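Local atomic coordinates of myosin-17 (Arabidopsis thaliana, PDB entry 7KFL), a protein that is a plant class XI myosin motor whose globular tail, the part crystallised, forms a cargo-binding domain that probably links the motor to its cargo. Residues I302-G307 / L326-S331; V306-I311 / R337-Y342. All blocks are in the same frame, centred on the assembly; numbering follows the deposited sequence.

In the fold
Both contacts lie within the DIL domain of the cargo-binding tail and share helix 300-309, with V306 and G307 common to the two. Contact 1 sets the middle of this helix against the loop that follows helix 319-326; contact 2 sets its end against helix 332-341, into which that loop leads. Their centres are 9 Å apart, about 23 and 29 Å from the centre of the chain, and they join directly through apolar packing. C327 SG of contact 1 lies 3.8 Å from F308 CB of contact 2, L330 CD2 lies 3.8 Å from I338 CD1, and L326 CD2 comes within 4.0 Å of I311 CD1.

Contact 1. Residues I302-G307 / L326-S331; sequences IRQAVG and LCPVLS
Q304 extends its side chain from helix 300-309 into the loop at 326-331, crossing V329 at about a right angle and P328 at a slant. CG stands anti to the carbonyl carbon (chi1 -75°), and the chain runs extended beyond it, carrying the amide to the loop backbone. Q304 OE1 accepts a hydrogen bond from V329 N at 3.0 Å, nearly straight at 161° and received on an in-plane lone pair. P328 CD touches Q304 OE1 at 3.2 Å, while Q304 NE2 packs against V329 CG2 at 3.6 Å. The loop between helices 319-326 and 332-341 of this helical tail domain makes a type I beta turn here, closed by L330 N to C327 O; Q304 thus binds an N-H inside the turn. An alanine in place of Q304 would probably leave V329 N without this acceptor and open a gap beside P328 and V329. Nearer the helix, Q304 CG rests 3.5 Å from L326 O, and C327 SG faces the backbone at 3.4 Å from Q304 O. L330 adds apolar packing, its CD1 against Q304 CB and its CD2 4.2 Å from A305 CB, a methyl that also packs on F255 and L258 of helix 236-260.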
# COMPACT_ATOMS: atom_id res chain seq x y z
N ILE A 302 -7.72 6.54 -14.74
CA ILE A 302 -9.10 7.02 -14.43
C ILE A 302 -9.18 8.53 -14.70
O ILE A 302 -10.19 8.96 -15.27
CB ILE A 302 -9.55 6.64 -13.00
CG1 ILE A 302 -11.00 7.06 -12.73
CG2 ILE A 302 -8.62 7.21 -11.94
CD1 ILE A 302 -12.02 6.46 -13.68
N ARG A 303 -8.14 9.28 -14.33
CA ARG A 303 -8.06 10.76 -14.54
C ARG A 303 -8.24 11.07 -16.03
O ARG A 303 -9.11 11.92 -16.35
CB ARG A 303 -6.73 11.30 -14.02
CG ARG A 303 -6.65 11.42 -12.50
CD ARG A 303 -5.23 11.52 -11.99
NE ARG A 303 -4.52 12.66 -12.57
CZ ARG A 303 -3.20 12.85 -12.49
NH1 ARG A 303 -2.43 12.00 -11.85
NH2 ARG A 303 -2.67 13.92 -13.06
N GLN A 304 -7.47 10.41 -16.89
CA GLN A 304 -7.46 10.62 -18.36
C GLN A 304 -8.79 10.15 -18.97
O GLN A 304 -9.34 10.89 -19.80
CB GLN A 304 -6.26 9.90 -18.99
CG GLN A 304 -4.94 10.62 -18.75
CD GLN A 304 -3.74 9.83 -19.22
OE1 GLN A 304 -3.81 9.03 -20.15
NE2 GLN A 304 -2.61 10.06 -18.57
N ALA A 305 -9.28 8.98 -18.55
CA ALA A 305 -10.57 8.39 -18.97
C ALA A 305 -11.72 9.35 -18.63
O ALA A 305 -12.59 9.56 -19.50
CB ALA A 305 -10.77 7.05 -18.31
N VAL A 306 -11.73 9.90 -17.42
CA VAL A 306 -12.71 10.92 -16.95
C VAL A 306 -12.52 12.20 -17.77
O VAL A 306 -13.53 12.81 -18.16
CB VAL A 306 -12.58 11.18 -15.44
CG1 VAL A 306 -13.24 12.48 -15.01
CG2 VAL A 306 -13.13 10.01 -14.64
N GLY A 307 -11.26 12.58 -18.02
CA GLY A 307 -10.89 13.71 -18.90
C GLY A 307 -11.54 13.60 -20.27
O GLY A 307 -11.97 14.64 -20.80
N LEU A 326 -4.83 13.86 -24.72
CA LEU A 326 -5.90 13.64 -23.70
C LEU A 326 -5.63 12.36 -22.89
O LEU A 326 -5.64 12.46 -21.65
CB LEU A 326 -7.26 13.57 -24.40
CG LEU A 326 -7.96 14.91 -24.62
CD1 LEU A 326 -9.13 14.76 -25.58
CD2 LEU A 326 -8.43 15.51 -23.31
N CYS A 327 -5.43 11.22 -23.55
CA CYS A 327 -5.37 9.87 -22.91
C CYS A 327 -4.12 9.10 -23.35
O CYS A 327 -4.23 7.98 -23.84
CB CYS A 327 -6.62 9.07 -23.25
SG CYS A 327 -8.16 9.95 -22.88
N PRO A 328 -2.90 9.65 -23.15
CA PRO A 328 -1.67 8.99 -23.59
C PRO A 328 -1.34 7.65 -22.91
O PRO A 328 -0.54 6.91 -23.45
CB PRO A 328 -0.57 10.01 -23.28
CG PRO A 328 -1.15 10.86 -22.17
CD PRO A 328 -2.63 10.94 -22.49
N VAL A 329 -1.96 7.36 -21.75
CA VAL A 329 -1.72 6.12 -20.95
C VAL A 329 -2.71 5.02 -21.38
O VAL A 329 -2.37 3.84 -21.21
CB VAL A 329 -1.79 6.41 -19.44
CG1 VAL A 329 -1.98 5.15 -18.61
CG2 VAL A 329 -0.57 7.18 -18.97
N LEU A 330 -3.87 5.40 -21.92
CA LEU A 330 -4.93 4.44 -22.34
C LEU A 330 -4.52 3.74 -23.63
O LEU A 330 -3.98 4.42 -24.53
CB LEU A 330 -6.27 5.17 -22.51
CG LEU A 330 -7.17 5.22 -21.28
CD1 LEU A 330 -6.55 6.08 -20.19
CD2 LEU A 330 -8.56 5.72 -21.64
N SER A 331 -4.79 2.43 -23.72
CA SER A 331 -4.60 1.60 -24.94
C SER A 331 -5.74 1.88 -25.93
O SER A 331 -6.78 2.43 -25.51
CB SER A 331 -4.54 0.14 -24.59
OG SER A 331 -5.83 -0.36 -24.27

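Contact 2. Residues V306-I311 / R337-Y342; sequences VGFLVI and RISTMY
L309 and Y342 are the residues whose CA atoms lie nearest across the two segments, 7.8 Å apart, where helix 300-309 nears its end and Y342 has just left the helical conformation of helix 332-341. This is helix-to-helix packing in the DIL region of the globular tail, buried and carried by side chains, with no hydrogen bond from one segment to the other. The side chains of F308 and I338 run alongside each other, pointing opposite ways. F308 has CG anti to its backbone N (chi1 176°), on the side of the second helix, and the ring continues from there to I338 and S339; I338 has CG2 anti to its own N. I338 CG2 lies 3.5 Å from F308 CD2 and almost as near F308 CE2, approaching the ring obliquely. I338 CG2 also meets L309 CD2, at 4.2 Å, so that one branch of I338 serves two consecutive residues of the facing helix. Farther along the ring, F308 CZ comes within 3.5 Å of S339 OG. The hydroxyl itself is hydrogen-bonded to L335 O, one turn back in its own helix, which accounts for a polar atom in this buried place. V352, from a loop, touches both F308 and S339.

L309 and Y342 are likewise set alongside and oppositely directed. L309 CD2 meets the tyrosine at the ring edge, in its plane, 3.7 Å from Y342 CD1; the leucine also packs on L258 of helix 236-260, while the tyrosine touches F267 of helix 267-287. Y342 CE1 lies 3.7 Å from L309 O, and Y342 OH is 3.8 Å from L309 O without a hydrogen bond to it. Both oxygens share a partner in K314, whose NZ is hydrogen-bonded to L309 O and to Y342 OH.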
# COMPACT_ATOMS: atom_id res chain seq x y z
N VAL A 306 -11.73 9.90 -17.42
CA VAL A 306 -12.71 10.92 -16.95
C VAL A 306 -12.52 12.20 -17.77
O VAL A 306 -13.53 12.81 -18.16
CB VAL A 306 -12.58 11.18 -15.44
CG1 VAL A 306 -13.24 12.48 -15.01
CG2 VAL A 306 -13.13 10.01 -14.64
N GLY A 307 -11.26 12.58 -18.02
CA GLY A 307 -10.89 13.71 -18.90
C GLY A 307 -11.54 13.60 -20.27
O GLY A 307 -11.97 14.64 -20.80
N PHE A 308 -11.60 12.38 -20.81
CA PHE A 308 -12.25 12.06 -22.11
C PHE A 308 -13.77 12.24 -21.98
O PHE A 308 -14.35 12.98 -22.79
CB PHE A 308 -11.90 10.65 -22.58
CG PHE A 308 -12.60 10.22 -23.84
CD1 PHE A 308 -12.15 10.63 -25.08
CD2 PHE A 308 -13.72 9.40 -23.79
CE1 PHE A 308 -12.80 10.24 -26.24
CE2 PHE A 308 -14.37 9.01 -24.95
CZ PHE A 308 -13.91 9.43 -26.17
N LEU A 309 -14.39 11.59 -20.98
CA LEU A 309 -15.87 11.54 -20.79
C LEU A 309 -16.47 12.95 -20.71
O LEU A 309 -17.63 13.10 -21.14
CB LEU A 309 -16.20 10.74 -19.53
CG LEU A 309 -16.03 9.22 -19.62
CD1 LEU A 309 -16.23 8.57 -18.26
CD2 LEU A 309 -16.99 8.61 -20.64
N VAL A 310 -15.73 13.93 -20.17
CA VAL A 310 -16.25 15.30 -19.88
C VAL A 310 -15.85 16.29 -20.98
O VAL A 310 -16.36 17.43 -20.94
CB VAL A 310 -15.79 15.82 -18.50
CG1 VAL A 310 -16.20 14.87 -17.38
CG2 VAL A 310 -14.30 16.10 -18.45
N ILE A 311 -14.97 15.91 -21.92
CA ILE A 311 -14.46 16.84 -22.97
C ILE A 311 -15.63 17.22 -23.88
O ILE A 311 -16.46 16.34 -24.18
CB ILE A 311 -13.27 16.24 -23.76
CG1 ILE A 311 -12.38 17.33 -24.35
CG2 ILE A 311 -13.74 15.27 -24.84
CD1 ILE A 311 -11.52 18.04 -23.33
N ARG A 337 -13.72 0.80 -26.49
CA ARG A 337 -14.82 0.40 -25.57
C ARG A 337 -15.51 1.65 -25.02
O ARG A 337 -16.74 1.76 -25.15
CB ARG A 337 -14.27 -0.48 -24.44
CG ARG A 337 -15.27 -0.79 -23.33
CD ARG A 337 -16.53 -1.47 -23.84
NE ARG A 337 -16.24 -2.77 -24.44
CZ ARG A 337 -16.23 -3.93 -23.80
NH1 ARG A 337 -16.49 -4.00 -22.50
NH2 ARG A 337 -15.95 -5.04 -24.46
N ILE A 338 -14.73 2.58 -24.45
CA ILE A 338 -15.23 3.86 -23.86
C ILE A 338 -15.96 4.65 -24.94
O ILE A 338 -17.08 5.13 -24.66
CB ILE A 338 -14.07 4.66 -23.21
CG1 ILE A 338 -13.51 3.94 -21.98
CG2 ILE A 338 -14.51 6.08 -22.87
CD1 ILE A 338 -12.19 4.50 -21.49
N SER A 339 -15.37 4.77 -26.13
CA SER A 339 -15.89 5.55 -27.29
C SER A 339 -17.21 4.96 -27.81
O SER A 339 -18.11 5.75 -28.14
CB SER A 339 -14.86 5.63 -28.39
OG SER A 339 -13.73 6.38 -27.97
N THR A 340 -17.31 3.63 -27.90
CA THR A 340 -18.46 2.91 -28.52
C THR A 340 -19.60 2.72 -27.51
O THR A 340 -20.75 2.56 -27.95
CB THR A 340 -18.02 1.56 -29.10
OG1 THR A 340 -17.36 0.82 -28.06
CG2 THR A 340 -17.10 1.71 -30.29
N MET A 341 -19.29 2.73 -26.20
CA MET A 341 -20.28 2.49 -25.11
C MET A 341 -20.77 3.83 -24.54
O MET A 341 -21.79 3.81 -23.81
CB MET A 341 -19.65 1.66 -23.99
CG MET A 341 -20.64 0.79 -23.24
SD MET A 341 -19.83 -0.49 -22.27
CE MET A 341 -18.96 0.51 -21.06
N TYR A 342 -20.09 4.94 -24.87
CA TYR A 342 -20.41 6.32 -24.42
C TYR A 342 -21.86 6.67 -24.78
O TYR A 342 -22.29 6.37 -25.91
CB TYR A 342 -19.45 7.33 -25.04
CG TYR A 342 -19.72 8.76 -24.67
CD1 TYR A 342 -19.27 9.29 -23.47
CD2 TYR A 342 -20.43 9.60 -25.51
CE1 TYR A 342 -19.51 10.60 -23.11
CE2 TYR A 342 -20.68 10.92 -25.17
CZ TYR A 342 -20.22 11.43 -23.97
OH TYR A 342 -20.46 12.73 -23.63